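Local coordinates for protein MarR-family transcriptional regulator (Bordetella bronchiseptica, PDB 6PCO) that probably acts as a DNA-binding transcription factor, a Bordetella regulator of biofilm formation whose DNA binding is controlled by 6-hydroxynicotinic acid, at residues Gln64-Ile69 and Glu157-Ser162; Gln72-Ser77 and Glu150-Phe155; Ala81-Val86 and Arg113-Arg118. All coordinates share one frame; numbering follows the deposited sequence.

Contact 1: Gln64-Ile69 and Glu157-Ser162; sequences QRHVAI and EQITQS. With BU1 (1,4-butanediol), chain E.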
loop_
_atom_site.group_PDB
_atom_site.type_symbol
_atom_site.label_atom_id
_atom_site.label_comp_id
_atom_site.label_asym_id
_atom_site.label_seq_id
_atom_site.Cartn_x
_atom_site.Cartn_y
_atom_site.Cartn_z
ATOM N N GLN A 64 -4.505 3.260 -3.094
ATOM C CA GLN A 64 -5.945 3.050 -2.779
ATOM C C GLN A 64 -6.738 2.995 -4.092
ATOM O O GLN A 64 -7.549 2.094 -4.303
ATOM C CB GLN A 64 -6.588 4.165 -1.942
ATOM C CG GLN A 64 -5.886 4.512 -0.640
ATOM C CD GLN A 64 -6.202 3.603 0.520
ATOM O OE1 GLN A 64 -7.133 2.802 0.475
ATOM N NE2 GLN A 64 -5.434 3.752 1.591
ATOM N N ARG A 65 -6.529 3.993 -4.960
ATOM C CA ARG A 65 -7.261 4.081 -6.227
ATOM C C ARG A 65 -7.078 2.785 -7.037
ATOM O O ARG A 65 -8.041 2.204 -7.556
ATOM C CB ARG A 65 -6.808 5.296 -7.037
ATOM C CG ARG A 65 -7.585 5.452 -8.337
ATOM C CD ARG A 65 -7.291 6.735 -9.081
ATOM N NE ARG A 65 -7.641 6.569 -10.483
ATOM C CZ ARG A 65 -6.865 5.978 -11.386
ATOM N NH1 ARG A 65 -5.774 5.325 -11.008
ATOM N NH2 ARG A 65 -7.181 6.060 -12.665
ATOM N N HIS A 66 -5.835 2.327 -7.132
ATOM C CA HIS A 66 -5.521 1.119 -7.857
ATOM C C HIS A 66 -6.281 -0.078 -7.266
ATOM O O HIS A 66 -6.847 -0.889 -8.013
ATOM C CB HIS A 66 -4.008 0.882 -7.902
ATOM C CG HIS A 66 -3.668 -0.486 -8.350
ATOM N ND1 HIS A 66 -3.805 -0.871 -9.665
ATOM C CD2 HIS A 66 -3.237 -1.569 -7.668
ATOM C CE1 HIS A 66 -3.450 -2.140 -9.786
ATOM N NE2 HIS A 66 -3.090 -2.598 -8.572
ATOM N N VAL A 67 -6.308 -0.196 -5.935
ATOM C CA VAL A 67 -6.921 -1.377 -5.297
ATOM C C VAL A 67 -8.443 -1.347 -5.513
ATOM O O VAL A 67 -9.042 -2.383 -5.796
ATOM C CB VAL A 67 -6.540 -1.508 -3.808
ATOM C CG1 VAL A 67 -7.433 -2.499 -3.080
ATOM C CG2 VAL A 67 -5.081 -1.913 -3.643
ATOM N N ALA A 68 -9.060 -0.168 -5.391
ATOM C CA ALA A 68 -10.474 -0.006 -5.740
ATOM C C ALA A 68 -10.706 -0.441 -7.195
ATOM O O ALA A 68 -11.619 -1.208 -7.472
ATOM C CB ALA A 68 -10.921 1.420 -5.513
ATOM N N ILE A 69 -9.871 0.050 -8.121
ATOM C CA ILE A 69 -10.018 -0.324 -9.497
ATOM C C ILE A 69 -9.913 -1.849 -9.594
ATOM O O ILE A 69 -10.714 -2.486 -10.275
ATOM C CB ILE A 69 -8.985 0.386 -10.387
ATOM C CG1 ILE A 69 -9.368 1.841 -10.623
ATOM C CG2 ILE A 69 -8.788 -0.354 -11.706
ATOM C CD1 ILE A 69 -8.207 2.707 -11.059
ATOM N N GLU A 157 -4.984 -6.657 -17.237
ATOM C CA GLU A 157 -4.507 -5.738 -18.284
ATOM C C GLU A 157 -5.412 -4.508 -18.297
ATOM O O GLU A 157 -4.943 -3.392 -18.315
ATOM C CB GLU A 157 -4.432 -6.433 -19.650
ATOM C CG GLU A 157 -3.067 -7.051 -19.942
ATOM C CD GLU A 157 -3.019 -8.258 -20.879
ATOM O OE1 GLU A 157 -3.965 -8.432 -21.685
ATOM O OE2 GLU A 157 -2.027 -9.039 -20.797
ATOM N N GLN A 158 -6.718 -4.744 -18.249
ATOM C CA GLN A 158 -7.708 -3.683 -18.113
ATOM C C GLN A 158 -7.417 -2.861 -16.848
ATOM O O GLN A 158 -7.250 -1.652 -16.908
ATOM C CB GLN A 158 -9.098 -4.310 -18.078
ATOM C CG GLN A 158 -10.179 -3.421 -18.663
ATOM C CD GLN A 158 -11.523 -4.086 -18.503
ATOM O OE1 GLN A 158 -11.815 -5.102 -19.138
ATOM N NE2 GLN A 158 -12.339 -3.536 -17.614
ATOM N N ILE A 159 -7.300 -3.531 -15.697
ATOM C CA ILE A 159 -6.973 -2.840 -14.450
ATOM C C ILE A 159 -5.785 -1.888 -14.668
ATOM O O ILE A 159 -5.855 -0.702 -14.299
ATOM C CB ILE A 159 -6.718 -3.830 -13.302
ATOM C CG1 ILE A 159 -8.019 -4.513 -12.878
ATOM C CG2 ILE A 159 -6.043 -3.134 -12.123
ATOM C CD1 ILE A 159 -7.831 -5.800 -12.125
ATOM N N THR A 160 -4.695 -2.402 -15.243
ATOM C CA THR A 160 -3.516 -1.570 -15.539
ATOM C C THR A 160 -3.938 -0.330 -16.338
ATOM O O THR A 160 -3.561 0.786 -15.967
ATOM C CB THR A 160 -2.443 -2.345 -16.306
ATOM O OG1 THR A 160 -1.910 -3.339 -15.437
ATOM C CG2 THR A 160 -1.315 -1.472 -16.800
ATOM N N GLN A 161 -4.720 -0.538 -17.410
ATOM C CA GLN A 161 -5.198 0.553 -18.264
ATOM C C GLN A 161 -5.975 1.582 -17.434
ATOM O O GLN A 161 -5.674 2.777 -17.496
ATOM C CB GLN A 161 -6.073 0.039 -19.408
ATOM C CG GLN A 161 -5.311 -0.728 -20.482
ATOM C CD GLN A 161 -4.082 0.008 -20.958
ATOM O OE1 GLN A 161 -4.145 1.149 -21.422
ATOM N NE2 GLN A 161 -2.932 -0.634 -20.812
ATOM N N SER A 162 -6.944 1.117 -16.642
ATOM C CA SER A 162 -7.750 2.002 -15.778
ATOM C C SER A 162 -6.844 2.788 -14.828
ATOM O O SER A 162 -7.022 3.988 -14.674
ATOM C CB SER A 162 -8.777 1.246 -15.004
ATOM O OG SER A 162 -9.746 0.693 -15.875
HETATM C C1 BU1 E . -1.968 -3.768 -12.577
HETATM C C2 BU1 E . -1.214 -4.476 -11.437
HETATM C C3 BU1 E . -2.080 -5.423 -10.601
HETATM C C4 BU1 E . -1.320 -5.804 -9.318
HETATM O O5 BU1 E . -1.469 -2.423 -12.843
HETATM O O6 BU1 E . -1.797 -5.137 -8.124
#
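His66 and Ile159 meet at about a right angle between helices 55-73 and 143-164, whose short-segment axes run roughly antiparallel (142°) and approach to 9.7 Å. The imidazole is carried across by a CG anti to the backbone N (chi1 167°). Beyond CB and CG the ring divides its neighbours: ND1 is hydrogen-bonded to Thr163 OG1, while CE1 packs against the CG2 methyl of Ile159 at 3.6 Å. CD2 faces the ligand more loosely, and at the far end NE2 forms a nearly straight hydrogen bond of 2.9 Å to O6 of the bound 1,4-butanediol, O6 lying at the ring edge, near its plane. Next to the imidazole, Ile69 CG2 lies 3.9 Å from Ile159 CG2 and also touches Ser162 CB at 3.7 Å. Arg65 has an extended chain; its NH2 donates to Ser162 O at 2.9 Å, tilted out of the guanidinium plane, and NH1 binds Thr163 O. One guanidinium face is covered by Ile69 CD1. Arg60 and Gly56 of the second subunit also bind the diol. Both ring nitrogens are engaged, which would fix the imidazole's rotation, and the Ile159 methyl packs beside a ligand site whose polar ends are met by hydrogen bonds.

Contact 2: Gln72-Ser77 and Glu150-Phe155; sequences QTIPDS and EEMVPF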
loop_
_atom_site.group_PDB
_atom_site.type_symbol
_atom_site.label_atom_id
_atom_site.label_comp_id
_atom_site.label_asym_id
_atom_site.label_seq_id
_atom_site.Cartn_x
_atom_site.Cartn_y
_atom_site.Cartn_z
ATOM N N GLN A 72 -13.163 -3.568 -8.285
ATOM C CA GLN A 72 -14.275 -3.287 -9.158
ATOM C C GLN A 72 -14.202 -4.147 -10.436
ATOM O O GLN A 72 -15.214 -4.676 -10.858
ATOM C CB GLN A 72 -14.329 -1.788 -9.458
ATOM C CG GLN A 72 -14.779 -0.959 -8.259
ATOM C CD GLN A 72 -15.106 0.463 -8.644
ATOM O OE1 GLN A 72 -15.866 0.707 -9.578
ATOM N NE2 GLN A 72 -14.536 1.419 -7.924
ATOM N N THR A 73 -13.017 -4.320 -11.032
ATOM C CA THR A 73 -12.913 -4.967 -12.369
ATOM C C THR A 73 -12.610 -6.482 -12.290
ATOM O O THR A 73 -12.931 -7.200 -13.227
ATOM C CB THR A 73 -11.938 -4.202 -13.278
ATOM O OG1 THR A 73 -10.644 -4.178 -12.699
ATOM C CG2 THR A 73 -12.338 -2.759 -13.463
ATOM N N ILE A 74 -12.011 -6.989 -11.209
ATOM C CA ILE A 74 -11.686 -8.426 -11.153
ATOM C C ILE A 74 -12.982 -9.232 -11.026
ATOM O O ILE A 74 -13.788 -8.950 -10.148
ATOM C CB ILE A 74 -10.670 -8.756 -10.034
ATOM C CG1 ILE A 74 -9.964 -10.084 -10.315
ATOM C CG2 ILE A 74 -11.288 -8.735 -8.637
ATOM C CD1 ILE A 74 -8.858 -9.973 -11.340
ATOM N N PRO A 75 -13.237 -10.226 -11.913
ATOM C CA PRO A 75 -14.438 -11.070 -11.841
ATOM C C PRO A 75 -14.583 -11.876 -10.538
ATOM O O PRO A 75 -15.601 -11.761 -9.846
ATOM C CB PRO A 75 -14.281 -12.069 -13.005
ATOM C CG PRO A 75 -13.286 -11.428 -13.950
ATOM C CD PRO A 75 -12.404 -10.554 -13.082
ATOM N N ASP A 76 -13.556 -12.682 -10.229
ATOM C CA ASP A 76 -13.462 -13.447 -8.989
ATOM C C ASP A 76 -13.287 -12.482 -7.811
ATOM O O ASP A 76 -12.200 -11.939 -7.589
ATOM C CB ASP A 76 -12.306 -14.448 -9.013
ATOM C CG ASP A 76 -12.219 -15.280 -7.745
ATOM O OD1 ASP A 76 -12.780 -14.857 -6.715
ATOM O OD2 ASP A 76 -11.606 -16.351 -7.793
ATOM N N SER A 77 -14.364 -12.312 -7.041
ATOM C CA SER A 77 -14.438 -11.301 -5.994
ATOM C C SER A 77 -13.713 -11.766 -4.717
ATOM O O SER A 77 -13.428 -10.942 -3.853
ATOM C CB SER A 77 -15.878 -10.923 -5.742
ATOM O OG SER A 77 -16.519 -10.558 -6.962
ATOM N N GLU A 150 -4.450 -17.424 -15.785
ATOM C CA GLU A 150 -4.670 -17.233 -17.215
ATOM C C GLU A 150 -6.027 -16.543 -17.457
ATOM O O GLU A 150 -6.081 -15.584 -18.215
ATOM C CB GLU A 150 -4.532 -18.566 -17.957
ATOM C CG GLU A 150 -3.086 -19.077 -18.056
ATOM C CD GLU A 150 -2.020 -18.076 -18.511
ATOM O OE1 GLU A 150 -2.182 -17.468 -19.599
ATOM O OE2 GLU A 150 -1.016 -17.897 -17.776
ATOM N N GLU A 151 -7.098 -16.991 -16.778
ATOM C CA GLU A 151 -8.417 -16.348 -16.828
ATOM C C GLU A 151 -8.373 -14.853 -16.454
ATOM O O GLU A 151 -9.139 -14.043 -17.012
ATOM C CB GLU A 151 -9.404 -17.018 -15.875
ATOM C CG GLU A 151 -9.869 -18.391 -16.313
ATOM C CD GLU A 151 -10.360 -18.437 -17.742
ATOM O OE1 GLU A 151 -11.206 -17.581 -18.089
ATOM O OE2 GLU A 151 -9.871 -19.307 -18.511
ATOM N N MET A 152 -7.519 -14.467 -15.496
ATOM C CA MET A 152 -7.563 -13.102 -14.947
ATOM C C MET A 152 -6.686 -12.125 -15.753
ATOM O O MET A 152 -6.785 -10.899 -15.560
ATOM C CB MET A 152 -7.142 -13.102 -13.478
ATOM C CG MET A 152 -8.131 -13.813 -12.563
ATOM S SD MET A 152 -9.828 -13.156 -12.546
ATOM C CE MET A 152 -10.686 -14.349 -13.571
ATOM N N VAL A 153 -5.888 -12.637 -16.699
ATOM C CA VAL A 153 -4.857 -11.829 -17.373
ATOM C C VAL A 153 -5.485 -10.652 -18.119
ATOM O O VAL A 153 -5.036 -9.525 -17.940
ATOM C CB VAL A 153 -3.961 -12.680 -18.287
ATOM C CG1 VAL A 153 -3.044 -11.819 -19.130
ATOM C CG2 VAL A 153 -3.141 -13.660 -17.470
ATOM N N PRO A 154 -6.481 -10.870 -19.009
ATOM C CA PRO A 154 -7.231 -9.774 -19.625
ATOM C C PRO A 154 -7.687 -8.669 -18.663
ATOM O O PRO A 154 -7.554 -7.493 -18.944
ATOM C CB PRO A 154 -8.478 -10.496 -20.158
ATOM C CG PRO A 154 -7.970 -11.849 -20.542
ATOM C CD PRO A 154 -6.892 -12.180 -19.531
ATOM N N PHE A 155 -8.227 -9.086 -17.522
ATOM C CA PHE A 155 -8.791 -8.197 -16.542
ATOM C C PHE A 155 -7.659 -7.404 -15.885
ATOM O O PHE A 155 -7.746 -6.195 -15.711
ATOM C CB PHE A 155 -9.603 -9.015 -15.536
ATOM C CG PHE A 155 -10.755 -9.758 -16.165
ATOM C CD1 PHE A 155 -11.981 -9.144 -16.352
ATOM C CD2 PHE A 155 -10.607 -11.072 -16.590
ATOM C CE1 PHE A 155 -13.037 -9.832 -16.929
ATOM C CE2 PHE A 155 -11.669 -11.766 -17.152
ATOM C CZ PHE A 155 -12.881 -11.142 -17.324
#
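Ile74 and Met152 are brought together by their torsions: Ile74 places CG1 anti to its backbone N (chi1 -159°), and Met152 folds at chi2 (-59°) so that its sulfur turns toward the isoleucine. The two side chains cross at about a right angle, with Ile74 CD1 lying 3.5 Å from Met152 SD. The same sulfur also touches the neighbouring proline ring, SD to Pro75 CD being 3.7 Å, and the methyl CE of Met152 reaches past it to Pro75 CG. Phe155, about one turn further along helix 143-164, receives the proline on its face. Pro75 CG stands over the middle of the aromatic ring, 3.3 Å from the centroid and 10° off the normal, a CH-pi contact, while Pro75 CD lies nearer the CG and CD1 side of the ring. The carbonyl oxygens of Glu151 and Met152 lie at the ring edge, in its plane. Ile74 is where the chain leaves helix 55-73, and just beyond it the carboxylate of Asp76 forms a salt bridge with Arg122, tying this turn to the region after helix 109-121. Thioether, aliphatic and aromatic groups thus make up the contact: the end of the first long helix is held to helix 143-164 by dispersion and a CH-pi contact of Pro75 CG, while the charge of Asp76 is met by Arg122, outside the two segments.

Contact 3: Ala81-Val86 and Arg113-Arg118; sequences AAQFVV and RGVIER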
loop_
_atom_site.group_PDB
_atom_site.type_symbol
_atom_site.label_atom_id
_atom_site.label_comp_id
_atom_site.label_asym_id
_atom_site.label_seq_id
_atom_site.Cartn_x
_atom_site.Cartn_y
_atom_site.Cartn_z
ATOM N N ALA A 81 -5.720 -8.338 -4.678
ATOM C CA ALA A 81 -4.552 -7.851 -5.435
ATOM C C ALA A 81 -3.281 -8.604 -5.023
ATOM O O ALA A 81 -2.515 -9.055 -5.878
ATOM C CB ALA A 81 -4.392 -6.363 -5.248
ATOM N N ALA A 82 -3.087 -8.780 -3.718
ATOM C CA ALA A 82 -1.923 -9.518 -3.190
ATOM C C ALA A 82 -2.006 -11.000 -3.600
ATOM O O ALA A 82 -1.042 -11.589 -4.064
ATOM C CB ALA A 82 -1.831 -9.339 -1.693
ATOM N N GLN A 83 -3.177 -11.601 -3.429
ATOM C CA GLN A 83 -3.382 -12.974 -3.822
ATOM C C GLN A 83 -2.994 -13.153 -5.303
ATOM O O GLN A 83 -2.301 -14.130 -5.684
ATOM C CB GLN A 83 -4.843 -13.366 -3.605
ATOM C CG GLN A 83 -5.146 -13.907 -2.223
ATOM C CD GLN A 83 -6.632 -13.999 -1.989
ATOM O OE1 GLN A 83 -7.372 -14.623 -2.752
ATOM N NE2 GLN A 83 -7.081 -13.352 -0.925
ATOM N N PHE A 84 -3.461 -12.225 -6.145
ATOM C CA PHE A 84 -3.298 -12.364 -7.586
ATOM C C PHE A 84 -1.797 -12.336 -7.918
ATOM O O PHE A 84 -1.265 -13.211 -8.599
ATOM C CB PHE A 84 -4.104 -11.292 -8.328
ATOM C CG PHE A 84 -3.815 -11.230 -9.803
ATOM C CD1 PHE A 84 -4.242 -12.239 -10.644
ATOM C CD2 PHE A 84 -3.065 -10.201 -10.339
ATOM C CE1 PHE A 84 -3.954 -12.201 -11.998
ATOM C CE2 PHE A 84 -2.779 -10.166 -11.690
ATOM C CZ PHE A 84 -3.223 -11.171 -12.517
ATOM N N VAL A 85 -1.118 -11.320 -7.397
ATOM C CA VAL A 85 0.302 -11.137 -7.602
ATOM C C VAL A 85 1.078 -12.393 -7.167
ATOM O O VAL A 85 1.956 -12.850 -7.894
ATOM C CB VAL A 85 0.776 -9.871 -6.867
ATOM C CG1 VAL A 85 2.282 -9.850 -6.673
ATOM C CG2 VAL A 85 0.318 -8.637 -7.626
ATOM N N VAL A 86 0.790 -12.933 -5.979
ATOM C CA VAL A 86 1.476 -14.127 -5.538
ATOM C C VAL A 86 1.295 -15.214 -6.598
ATOM O O VAL A 86 2.238 -15.897 -6.933
ATOM C CB VAL A 86 0.993 -14.628 -4.171
ATOM C CG1 VAL A 86 1.512 -16.019 -3.880
ATOM C CG2 VAL A 86 1.382 -13.689 -3.054
ATOM N N ARG A 113 2.263 -15.120 3.973
ATOM C CA ARG A 113 1.789 -16.354 4.647
ATOM C C ARG A 113 0.257 -16.362 4.627
ATOM O O ARG A 113 -0.392 -17.415 4.493
ATOM C CB ARG A 113 2.340 -16.482 6.072
ATOM C CG ARG A 113 1.819 -15.424 7.028
ATOM C CD ARG A 113 2.381 -15.468 8.438
ATOM N NE ARG A 113 1.826 -14.367 9.214
ATOM C CZ ARG A 113 0.527 -14.230 9.504
ATOM N NH1 ARG A 113 -0.354 -15.178 9.172
ATOM N NH2 ARG A 113 0.114 -13.121 10.090
ATOM N N GLY A 114 -0.323 -15.166 4.753
ATOM C CA GLY A 114 -1.748 -15.024 4.772
ATOM C C GLY A 114 -2.343 -15.383 3.428
ATOM O O GLY A 114 -3.290 -16.156 3.349
ATOM N N VAL A 115 -1.752 -14.824 2.361
ATOM C CA VAL A 115 -2.114 -15.195 0.991
ATOM C C VAL A 115 -1.996 -16.712 0.805
ATOM O O VAL A 115 -2.918 -17.360 0.315
ATOM C CB VAL A 115 -1.250 -14.473 -0.046
ATOM C CG1 VAL A 115 -1.401 -15.137 -1.404
ATOM C CG2 VAL A 115 -1.570 -12.980 -0.109
ATOM N N ILE A 116 -0.860 -17.282 1.184
ATOM C CA ILE A 116 -0.648 -18.665 0.877
ATOM C C ILE A 116 -1.739 -19.494 1.555
ATOM O O ILE A 116 -2.302 -20.389 0.934
ATOM C CB ILE A 116 0.774 -19.124 1.240
ATOM C CG1 ILE A 116 1.785 -18.484 0.292
ATOM C CG2 ILE A 116 0.874 -20.640 1.222
ATOM C CD1 ILE A 116 3.196 -18.814 0.627
ATOM N N GLU A 117 -2.026 -19.164 2.821
ATOM C CA GLU A 117 -2.987 -19.897 3.637
ATOM C C GLU A 117 -4.361 -19.829 2.950
ATOM O O GLU A 117 -5.009 -20.862 2.744
ATOM C CB GLU A 117 -2.983 -19.361 5.077
ATOM C CG GLU A 117 -1.890 -19.962 5.967
ATOM C CD GLU A 117 -1.510 -19.146 7.199
ATOM O OE1 GLU A 117 -2.395 -18.441 7.750
ATOM O OE2 GLU A 117 -0.325 -19.186 7.600
ATOM N N ARG A 118 -4.772 -18.626 2.524
ATOM C CA ARG A 118 -6.047 -18.441 1.793
ATOM C C ARG A 118 -6.041 -19.254 0.481
ATOM O O ARG A 118 -6.979 -19.997 0.225
ATOM C CB ARG A 118 -6.326 -16.951 1.564
ATOM C CG ARG A 118 -6.702 -16.180 2.822
ATOM C CD ARG A 118 -7.006 -14.718 2.550
ATOM N NE ARG A 118 -7.346 -13.929 3.731
ATOM C CZ ARG A 118 -7.815 -12.684 3.689
ATOM N NH1 ARG A 118 -7.923 -12.053 2.533
ATOM N NH2 ARG A 118 -8.200 -12.078 4.798
#
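Helices 81-93 and 109-121 cross nearly at right angles here, the short segments making 81° with their axes 9.6 Å apart, and Gln83 and Val115 bring their CA atoms within 5.5 Å. This is the helical core of the winged helix-turn-helix domain of MarR proteins, in which helix 109-121 corresponds to the probable DNA-recognition helix. Val115 carries most of the contact. It meets Val86 tip to tip, Val115 CG1 lying 3.5 Å from Val86 CG2, with Val115 CG1 anti to the Val115 backbone N (chi1 165°). The same Val115 methyl lies 3.8 Å from Gln83 CA, beside the first turn of helix 81-93. The other branch of Val115, CG2, turns to the preceding residue, Ala82, and touches its CB at 4.0 Å. Pointing away from Val115, Phe84 packs on Met152 and Ala156 of helix 143-164, so helix 81-93 lies between helix 109-121 and helix 143-164. At the rim, Gln83, itself buried, extends beyond CG to the exposed Arg118, whose chain is extended from CG to NE. Their amide and guanidinium planes stand 84° apart, and Gln83 NE2 lies at the guanidinium edge, 3.7 Å from Arg118 CD.

Overall arrangement
Contacts 1 and 2 both join helix 55-73 to helix 143-164, with centres 11 Å apart, and they touch where Ile159 packs on Thr73. Contact 3 lies 18 Å from contact 1 and 15 Å from contact 2, between centres, in the winged helix-turn-helix part. Along the chain the contacts nest: 64-69, 72-77, 81-86 and 113-118 come first, then 150-155 and 157-162 return to close contacts 2 and 1. Met152 packs on Phe84, linking contact 2 to contact 3. The bound 1,4-butanediol at the subunit interface, touched by His66, Thr160 and Val85, therefore lies between helices 55-73, 143-164 and 81-93, a placement consistent with small-molecule control of the DNA-binding helices.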